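Manganese-dependent ADP-ribose/CDP-alcohol diphosphatase (Danio rerio, PDB 2NXF) probably hydrolyses ADP-ribose and CDP-alcohols such as CDP-choline and CDP-glycerol at a dinuclear metal centre of the calcineurin-like phosphoesterase fold. Local coordinates at residues 40-52 with 78-90. Numbering follows the deposited sequence.
With EOH (ethanol), chain G.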
ATOM      1  N   LEU A  40      -8.229   5.889  13.249  1.00 23.45           N
ATOM      2  CA  LEU A  40      -6.808   6.270  13.161  1.00 23.82           C
ATOM      3  C   LEU A  40      -6.280   6.806  14.520  1.00 23.23           C
ATOM      4  O   LEU A  40      -5.180   6.413  14.967  1.00 23.50           O
ATOM      5  CB  LEU A  40      -6.605   7.315  12.057  1.00 23.02           C
ATOM      6  CG  LEU A  40      -5.177   7.854  11.909  1.00 23.62           C
ATOM      7  CD1 LEU A  40      -4.182   6.701  11.708  1.00 24.52           C
ATOM      8  CD2 LEU A  40      -5.127   8.889  10.755  1.00 25.05           C
ATOM      9  N   ARG A  41      -7.063   7.674  15.163  0.50 23.36           N
ATOM     10  CA  ARG A  41      -6.714   8.234  16.474  0.50 23.67           C
ATOM     11  C   ARG A  41      -6.514   7.132  17.512  0.50 23.65           C
ATOM     12  O   ARG A  41      -5.562   7.168  18.297  0.50 23.24           O
ATOM     13  CB  ARG A  41      -7.808   9.200  16.942  0.50 23.49           C
ATOM     14  CG  ARG A  41      -7.534   9.922  18.272  0.50 24.12           C
ATOM     15  CD  ARG A  41      -8.624  10.959  18.543  0.50 25.14           C
ATOM     16  NE  ARG A  41      -9.023  11.626  17.301  0.50 29.46           N
ATOM     17  CZ  ARG A  41     -10.235  11.562  16.754  0.50 30.45           C
ATOM     18  NH1 ARG A  41     -11.210  10.882  17.349  0.50 31.48           N
ATOM     19  NH2 ARG A  41     -10.471  12.191  15.610  0.50 31.16           N
ATOM     20  N   ASP A  42      -7.411   6.147  17.505  1.00 23.62           N
ATOM     21  CA  ASP A  42      -7.312   5.024  18.442  1.00 23.84           C
ATOM     22  C   ASP A  42      -6.101   4.121  18.155  1.00 24.04           C
ATOM     23  O   ASP A  42      -5.416   3.676  19.100  1.00 24.05           O
ATOM     24  CB  ASP A  42      -8.583   4.189  18.471  1.00 24.84           C
ATOM     25  CG  ASP A  42      -8.470   3.036  19.451  1.00 26.03           C
ATOM     26  OD1 ASP A  42      -8.612   3.270  20.678  1.00 26.98           O
ATOM     27  OD2 ASP A  42      -8.158   1.919  18.987  1.00 31.10           O
ATOM     28  N   ALA A  43      -5.835   3.867  16.868  1.00 23.41           N
ATOM     29  CA  ALA A  43      -4.646   3.083  16.483  1.00 23.91           C
ATOM     30  C   ALA A  43      -3.382   3.771  17.028  1.00 23.98           C
ATOM     31  O   ALA A  43      -2.509   3.132  17.636  1.00 23.51           O
ATOM     32  CB  ALA A  43      -4.563   2.937  14.975  1.00 24.50           C
ATOM     33  N   VAL A  44      -3.320   5.088  16.825  1.00 24.07           N
ATOM     34  CA  VAL A  44      -2.184   5.898  17.292  1.00 24.31           C
ATOM     35  C   VAL A  44      -2.017   5.816  18.801  1.00 23.99           C
ATOM     36  O   VAL A  44      -0.899   5.610  19.304  1.00 24.34           O
ATOM     37  CB  VAL A  44      -2.295   7.369  16.794  1.00 24.62           C
ATOM     38  CG1 VAL A  44      -1.317   8.310  17.560  1.00 23.84           C
ATOM     39  CG2 VAL A  44      -2.047   7.421  15.324  1.00 25.61           C
ATOM     40  N   LEU A  45      -3.124   5.937  19.536  1.00 23.59           N
ATOM     41  CA  LEU A  45      -3.098   5.743  20.987  1.00 24.35           C
ATOM     42  C   LEU A  45      -2.481   4.389  21.369  1.00 24.03           C
ATOM     43  O   LEU A  45      -1.615   4.319  22.253  1.00 23.44           O
ATOM     44  CB  LEU A  45      -4.518   5.871  21.544  1.00 24.39           C
ATOM     45  CG  LEU A  45      -4.734   5.794  23.042  1.00 26.74           C
ATOM     46  CD1 LEU A  45      -3.791   6.734  23.773  1.00 29.64           C
ATOM     47  CD2 LEU A  45      -6.194   6.159  23.355  1.00 26.06           C
ATOM     48  N   GLN A  46      -2.912   3.325  20.689  1.00 24.00           N
ATOM     49  CA  GLN A  46      -2.400   1.977  20.958  1.00 24.58           C
ATOM     50  C   GLN A  46      -0.909   1.841  20.609  1.00 23.97           C
ATOM     51  O   GLN A  46      -0.138   1.302  21.408  1.00 23.84           O
ATOM     52  CB  GLN A  46      -3.257   0.900  20.274  1.00 24.58           C
ATOM     53  CG  GLN A  46      -4.710   0.897  20.783  1.00 25.91           C
ATOM     54  CD  GLN A  46      -5.471  -0.397  20.468  1.00 27.99           C
ATOM     55  OE1 GLN A  46      -4.942  -1.511  20.632  1.00 29.97           O
ATOM     56  NE2 GLN A  46      -6.730  -0.253  20.037  1.00 29.84           N
ATOM     57  N   TRP A  47      -0.500   2.387  19.467  1.00 23.13           N
ATOM     58  CA  TRP A  47       0.909   2.333  19.038  1.00 23.17           C
ATOM     59  C   TRP A  47       1.809   3.099  19.994  1.00 24.03           C
ATOM     60  O   TRP A  47       2.956   2.710  20.220  1.00 24.36           O
ATOM     61  CB  TRP A  47       1.070   2.904  17.637  1.00 23.32           C
ATOM     62  CG  TRP A  47       0.471   2.050  16.557  1.00 22.46           C
ATOM     63  CD1 TRP A  47       0.364   0.686  16.539  1.00 22.80           C
ATOM     64  CD2 TRP A  47      -0.076   2.518  15.316  1.00 22.56           C
ATOM     65  NE1 TRP A  47      -0.230   0.276  15.354  1.00 22.80           N
ATOM     66  CE2 TRP A  47      -0.504   1.387  14.592  1.00 22.22           C
ATOM     67  CE3 TRP A  47      -0.267   3.796  14.756  1.00 22.74           C
ATOM     68  CZ2 TRP A  47      -1.091   1.491  13.319  1.00 23.46           C
ATOM     69  CZ3 TRP A  47      -0.854   3.895  13.473  1.00 23.50           C
ATOM     70  CH2 TRP A  47      -1.260   2.749  12.787  1.00 23.16           C
ATOM     71  N   ARG A  48       1.290   4.188  20.559  1.00 24.05           N
ATOM     72  CA  ARG A  48       2.035   4.949  21.562  1.00 25.18           C
ATOM     73  C   ARG A  48       2.297   4.102  22.802  1.00 24.93           C
ATOM     74  O   ARG A  48       3.422   4.065  23.306  1.00 24.89           O
ATOM     75  CB  ARG A  48       1.293   6.236  21.942  1.00 25.32           C
ATOM     76  CG  ARG A  48       1.368   7.318  20.873  1.00 26.62           C
ATOM     77  CD  ARG A  48       0.560   8.568  21.265  1.00 27.81           C
ATOM     78  NE  ARG A  48       0.969   9.158  22.540  1.00 33.80           N
ATOM     79  CZ  ARG A  48       2.096   9.842  22.745  1.00 37.79           C
ATOM     80  NH1 ARG A  48       2.969  10.037  21.760  1.00 40.07           N
ATOM     81  NH2 ARG A  48       2.352  10.339  23.947  1.00 38.85           N
ATOM     82  N   ARG A  49       1.268   3.405  23.282  1.00 24.88           N
ATOM     83  CA  ARG A  49       1.409   2.537  24.469  1.00 24.73           C
ATOM     84  C   ARG A  49       2.437   1.431  24.237  1.00 24.36           C
ATOM     85  O   ARG A  49       3.202   1.046  25.140  1.00 23.04           O
ATOM     86  CB  ARG A  49       0.066   1.891  24.821  1.00 25.92           C
ATOM     87  CG  ARG A  49      -0.914   2.773  25.566  1.00 27.61           C
ATOM     88  CD  ARG A  49      -2.083   1.912  26.051  1.00 31.62           C
ATOM     89  NE  ARG A  49      -3.255   2.721  26.383  1.00 36.76           N
ATOM     90  CZ  ARG A  49      -4.312   2.890  25.590  1.00 38.68           C
ATOM     91  NH1 ARG A  49      -4.384   2.293  24.405  1.00 40.24           N
ATOM     92  NH2 ARG A  49      -5.316   3.657  25.994  1.00 41.23           N
ATOM     93  N   GLU A  50       2.443   0.935  23.007  1.00 23.58           N
ATOM     94  CA  GLU A  50       3.328  -0.141  22.570  1.00 24.41           C
ATOM     95  C   GLU A  50       4.778   0.332  22.379  1.00 24.19           C
ATOM     96  O   GLU A  50       5.670  -0.495  22.181  1.00 23.27           O
ATOM     97  CB  GLU A  50       2.784  -0.734  21.245  1.00 24.08           C
ATOM     98  CG  GLU A  50       1.564  -1.631  21.514  1.00 25.43           C
ATOM     99  CD  GLU A  50       0.817  -2.084  20.264  1.00 27.93           C
ATOM    100  OE1 GLU A  50       0.973  -1.480  19.199  1.00 25.72           O
ATOM    101  OE2 GLU A  50       0.004  -3.026  20.389  1.00 32.71           O
ATOM    102  N   ARG A  51       4.992   1.655  22.401  1.00 24.56           N
ATOM    103  CA  ARG A  51       6.319   2.255  22.089  1.00 23.36           C
ATOM    104  C   ARG A  51       6.842   1.745  20.688  1.00 23.97           C
ATOM    105  O   ARG A  51       7.997   1.322  20.545  1.00 22.63           O
ATOM    106  CB  ARG A  51       7.322   2.045  23.266  1.00 24.73           C
ATOM    107  CG  ARG A  51       6.785   2.560  24.623  1.00 23.03           C
ATOM    108  CD  ARG A  51       7.870   2.609  25.697  1.00 27.32           C
ATOM    109  NE  ARG A  51       7.372   3.214  26.933  1.00 28.97           N
ATOM    110  CZ  ARG A  51       8.148   3.606  27.938  1.00 31.97           C
ATOM    111  NH1 ARG A  51       7.595   4.143  29.018  1.00 30.69           N
ATOM    112  NH2 ARG A  51       9.475   3.452  27.871  1.00 32.21           N
ATOM    113  N   VAL A  52       5.979   1.797  19.662  1.00 23.06           N
ATOM    114  CA  VAL A  52       6.392   1.338  18.291  1.00 23.56           C
ATOM    115  C   VAL A  52       7.540   2.216  17.766  1.00 23.53           C
ATOM    116  O   VAL A  52       7.619   3.397  18.111  1.00 23.25           O
ATOM    117  CB  VAL A  52       5.250   1.288  17.222  1.00 24.08           C
ATOM    118  CG1 VAL A  52       4.063   0.446  17.719  1.00 24.63           C
ATOM    119  CG2 VAL A  52       4.800   2.698  16.820  1.00 24.61           C
ATOM    120  N   THR A  78      -5.765  16.971   8.533  1.00 26.22           N
ATOM    121  CA  THR A  78      -6.485  16.266   9.578  1.00 26.64           C
ATOM    122  C   THR A  78      -5.818  14.940   9.932  1.00 26.68           C
ATOM    123  O   THR A  78      -5.569  14.663  11.113  1.00 26.42           O
ATOM    124  CB  THR A  78      -7.971  16.068   9.201  1.00 27.11           C
ATOM    125  OG1 THR A  78      -8.602  17.358   9.177  1.00 27.13           O
ATOM    126  CG2 THR A  78      -8.681  15.187  10.251  1.00 27.56           C
ATOM    127  N   VAL A  79      -5.520  14.135   8.917  1.00 25.92           N
ATOM    128  CA  VAL A  79      -4.916  12.834   9.161  1.00 26.47           C
ATOM    129  C   VAL A  79      -3.464  12.945   9.605  1.00 26.76           C
ATOM    130  O   VAL A  79      -3.002  12.130  10.415  1.00 26.61           O
ATOM    131  CB  VAL A  79      -5.050  11.850   7.951  1.00 26.59           C
ATOM    132  CG1 VAL A  79      -6.529  11.548   7.672  1.00 28.59           C
ATOM    133  CG2 VAL A  79      -4.343  12.373   6.705  1.00 26.57           C
HETATM  134  N   MSE A  80      -2.748  13.953   9.094  1.00 26.64           N
HETATM  135  CA  MSE A  80      -1.355  14.179   9.511  1.00 27.03           C
HETATM  136  C   MSE A  80      -1.294  14.564  10.986  1.00 26.91           C
HETATM  137  O   MSE A  80      -0.394  14.118  11.705  1.00 26.79           O
HETATM  138  CB  MSE A  80      -0.643  15.238   8.645  1.00 27.52           C
HETATM  139  CG  MSE A  80      -0.376  14.806   7.191  1.00 28.22           C
HETATM  140 SE   MSE A  80       0.608  13.086   6.980  1.00 32.31          SE
HETATM  141  CE  MSE A  80       1.903  13.302   8.262  1.00 32.49           C
ATOM    142  N   ALA A  81      -2.259  15.374  11.445  1.00 26.13           N
ATOM    143  CA  ALA A  81      -2.328  15.754  12.853  1.00 26.21           C
ATOM    144  C   ALA A  81      -2.529  14.536  13.756  1.00 26.35           C
ATOM    145  O   ALA A  81      -1.949  14.476  14.847  1.00 25.66           O
ATOM    146  CB  ALA A  81      -3.422  16.780  13.082  1.00 26.17           C
ATOM    147  N   GLU A  82      -3.344  13.575  13.319  1.00 25.80           N
ATOM    148  CA  GLU A  82      -3.531  12.339  14.098  1.00 26.61           C
ATOM    149  C   GLU A  82      -2.255  11.515  14.136  1.00 26.53           C
ATOM    150  O   GLU A  82      -1.871  11.024  15.195  1.00 26.66           O
ATOM    151  CB  GLU A  82      -4.691  11.482  13.573  1.00 27.18           C
ATOM    152  CG  GLU A  82      -6.055  12.206  13.588  1.00 28.29           C
ATOM    153  CD  GLU A  82      -6.535  12.570  14.978  1.00 32.06           C
ATOM    154  OE1 GLU A  82      -6.086  11.947  15.969  1.00 30.68           O
ATOM    155  OE2 GLU A  82      -7.370  13.502  15.084  1.00 33.82           O
ATOM    156  N   LEU A  83      -1.593  11.385  12.991  1.00 26.79           N
ATOM    157  CA  LEU A  83      -0.350  10.602  12.918  1.00 27.42           C
ATOM    158  C   LEU A  83       0.817  11.246  13.656  1.00 28.60           C
ATOM    159  O   LEU A  83       1.632  10.547  14.264  1.00 28.28           O
ATOM    160  CB  LEU A  83       0.026  10.296  11.469  1.00 27.94           C
ATOM    161  CG  LEU A  83      -0.777   9.156  10.850  1.00 26.97           C
ATOM    162  CD1 LEU A  83      -0.585   9.168   9.336  1.00 30.21           C
ATOM    163  CD2 LEU A  83      -0.397   7.776  11.410  1.00 28.29           C
ATOM    164  N   ASP A  84       0.896  12.575  13.632  1.00 28.58           N
ATOM    165  CA  ASP A  84       1.993  13.278  14.318  1.00 28.99           C
ATOM    166  C   ASP A  84       2.003  13.033  15.828  1.00 29.26           C
ATOM    167  O   ASP A  84       3.061  13.091  16.464  1.00 29.58           O
ATOM    168  CB  ASP A  84       1.927  14.780  14.041  1.00 29.49           C
ATOM    169  CG  ASP A  84       2.402  15.141  12.653  1.00 29.61           C
ATOM    170  OD1 ASP A  84       3.054  14.313  11.983  1.00 33.37           O
ATOM    171  OD2 ASP A  84       2.111  16.273  12.216  1.00 32.91           O
ATOM    172  N   ALA A  85       0.824  12.775  16.390  1.00 29.01           N
ATOM    173  CA  ALA A  85       0.669  12.490  17.818  1.00 29.92           C
ATOM    174  C   ALA A  85       1.412  11.223  18.250  1.00 30.39           C
ATOM    175  O   ALA A  85       1.663  11.041  19.442  1.00 30.41           O
ATOM    176  CB  ALA A  85      -0.814  12.390  18.174  1.00 29.75           C
ATOM    177  N   CYS A  86       1.762  10.356  17.292  1.00 30.89           N
ATOM    178  CA  CYS A  86       2.469   9.108  17.604  0.50 31.09           C
ATOM    179  C   CYS A  86       3.943   9.336  17.948  1.00 31.34           C
ATOM    180  O   CYS A  86       4.576   8.483  18.579  1.00 31.48           O
ATOM    181  CB  CYS A  86       2.350   8.107  16.454  0.50 31.14           C
ATOM    182  SG  CYS A  86       2.418   6.373  16.984  0.50 30.96           S
ATOM    183  N   SER A  87       4.488  10.476  17.512  1.00 30.79           N
ATOM    184  CA  SER A  87       5.877  10.871  17.818  1.00 30.44           C
ATOM    185  C   SER A  87       6.985   9.946  17.287  1.00 29.50           C
ATOM    186  O   SER A  87       8.085   9.920  17.840  1.00 30.08           O
ATOM    187  CB  SER A  87       6.061  11.095  19.329  1.00 30.99           C
ATOM    188  OG  SER A  87       5.088  11.990  19.842  1.00 33.11           O
ATOM    189  N   VAL A  88       6.696   9.181  16.229  1.00 28.84           N
ATOM    190  CA  VAL A  88       7.740   8.398  15.556  1.00 27.83           C
ATOM    191  C   VAL A  88       7.606   8.546  14.047  1.00 26.33           C
ATOM    192  O   VAL A  88       6.599   9.059  13.560  1.00 25.92           O
ATOM    193  CB  VAL A  88       7.730   6.878  15.925  1.00 28.48           C
ATOM    194  CG1 VAL A  88       8.161   6.651  17.383  1.00 29.87           C
ATOM    195  CG2 VAL A  88       6.393   6.239  15.607  1.00 29.69           C
ATOM    196  N   ASP A  89       8.618   8.088  13.320  1.00 25.44           N
ATOM    197  CA  ASP A  89       8.610   8.141  11.863  1.00 25.44           C
ATOM    198  C   ASP A  89       7.408   7.392  11.321  1.00 25.07           C
ATOM    199  O   ASP A  89       7.135   6.267  11.751  1.00 24.43           O
ATOM    200  CB  ASP A  89       9.864   7.475  11.280  1.00 26.01           C
ATOM    201  CG  ASP A  89      11.127   8.297  11.464  1.00 29.70           C
ATOM    202  OD1 ASP A  89      11.057   9.493  11.844  1.00 30.64           O
ATOM    203  OD2 ASP A  89      12.219   7.726  11.222  1.00 31.54           O
ATOM    204  N   VAL A  90       6.714   8.005  10.362  1.00 24.04           N
ATOM    205  CA  VAL A  90       5.645   7.330   9.633  1.00 24.23           C
ATOM    206  C   VAL A  90       6.064   7.233   8.169  1.00 24.37           C
ATOM    207  O   VAL A  90       6.540   8.210   7.569  1.00 25.20           O
ATOM    208  CB  VAL A  90       4.292   8.087   9.752  1.00 24.74           C
ATOM    209  CG1 VAL A  90       3.197   7.347   8.998  1.00 25.73           C
ATOM    210  CG2 VAL A  90       3.906   8.245  11.241  1.00 24.61           C
TER
HETATM  211  C1  EOH G 502       5.745   5.704  19.874  1.00 38.55           C
HETATM  212  C2  EOH G 502       7.104   5.230  20.390  1.00 37.15           C
HETATM  213  O   EOH G 502       5.333   6.904  20.511  1.00 39.11           O
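Two beta-alpha-beta crossover helices of the calcineurin-like phosphoesterase fold, leading into parallel strands 54-57 and 89-92 of one sheet, pack side by side here: the axes of 40-49 and 78-84 run nearly parallel, N-to-C directions 17° apart, and approach to 9.2 Å. Leu40 and Val44 point into the interface, against Glu82, Leu83 and Cys86. Leu40 CD1 meets Leu83 CD2 at 3.9 Å, the two side chains crossing at about a right angle, while its CD2 lies against Glu82 CB. Val44 CG1 reaches Cys86 CB at 3.8 Å. Farther along, Cys86 SG, in the conformer modelled, rests 3.8 Å from Trp47 CB; the indole NE1 is hydrogen-bonded to Ala297 O. Beside this packing a bend at chi2 (-64°) folds the Glu82 carboxylate back to Arg41, whose NE, in the conformer given, lies 3.2 Å from Glu82 OE1 and 3.3 Å from Glu82 OE2 in a salt bridge of weak bonds, the flat groups 67° apart. Arg41 NH1 pairs with Asp38. With an alanine here instead of the glutamate, Arg41 NE and NH2 would probably lose their anionic mate. Arg48 NH1 donates a weak, bent bond (2.8 Å) to Ala85 O. Apolar packing thus appears to join the helices, with long or bent polar links along its more exposed flank.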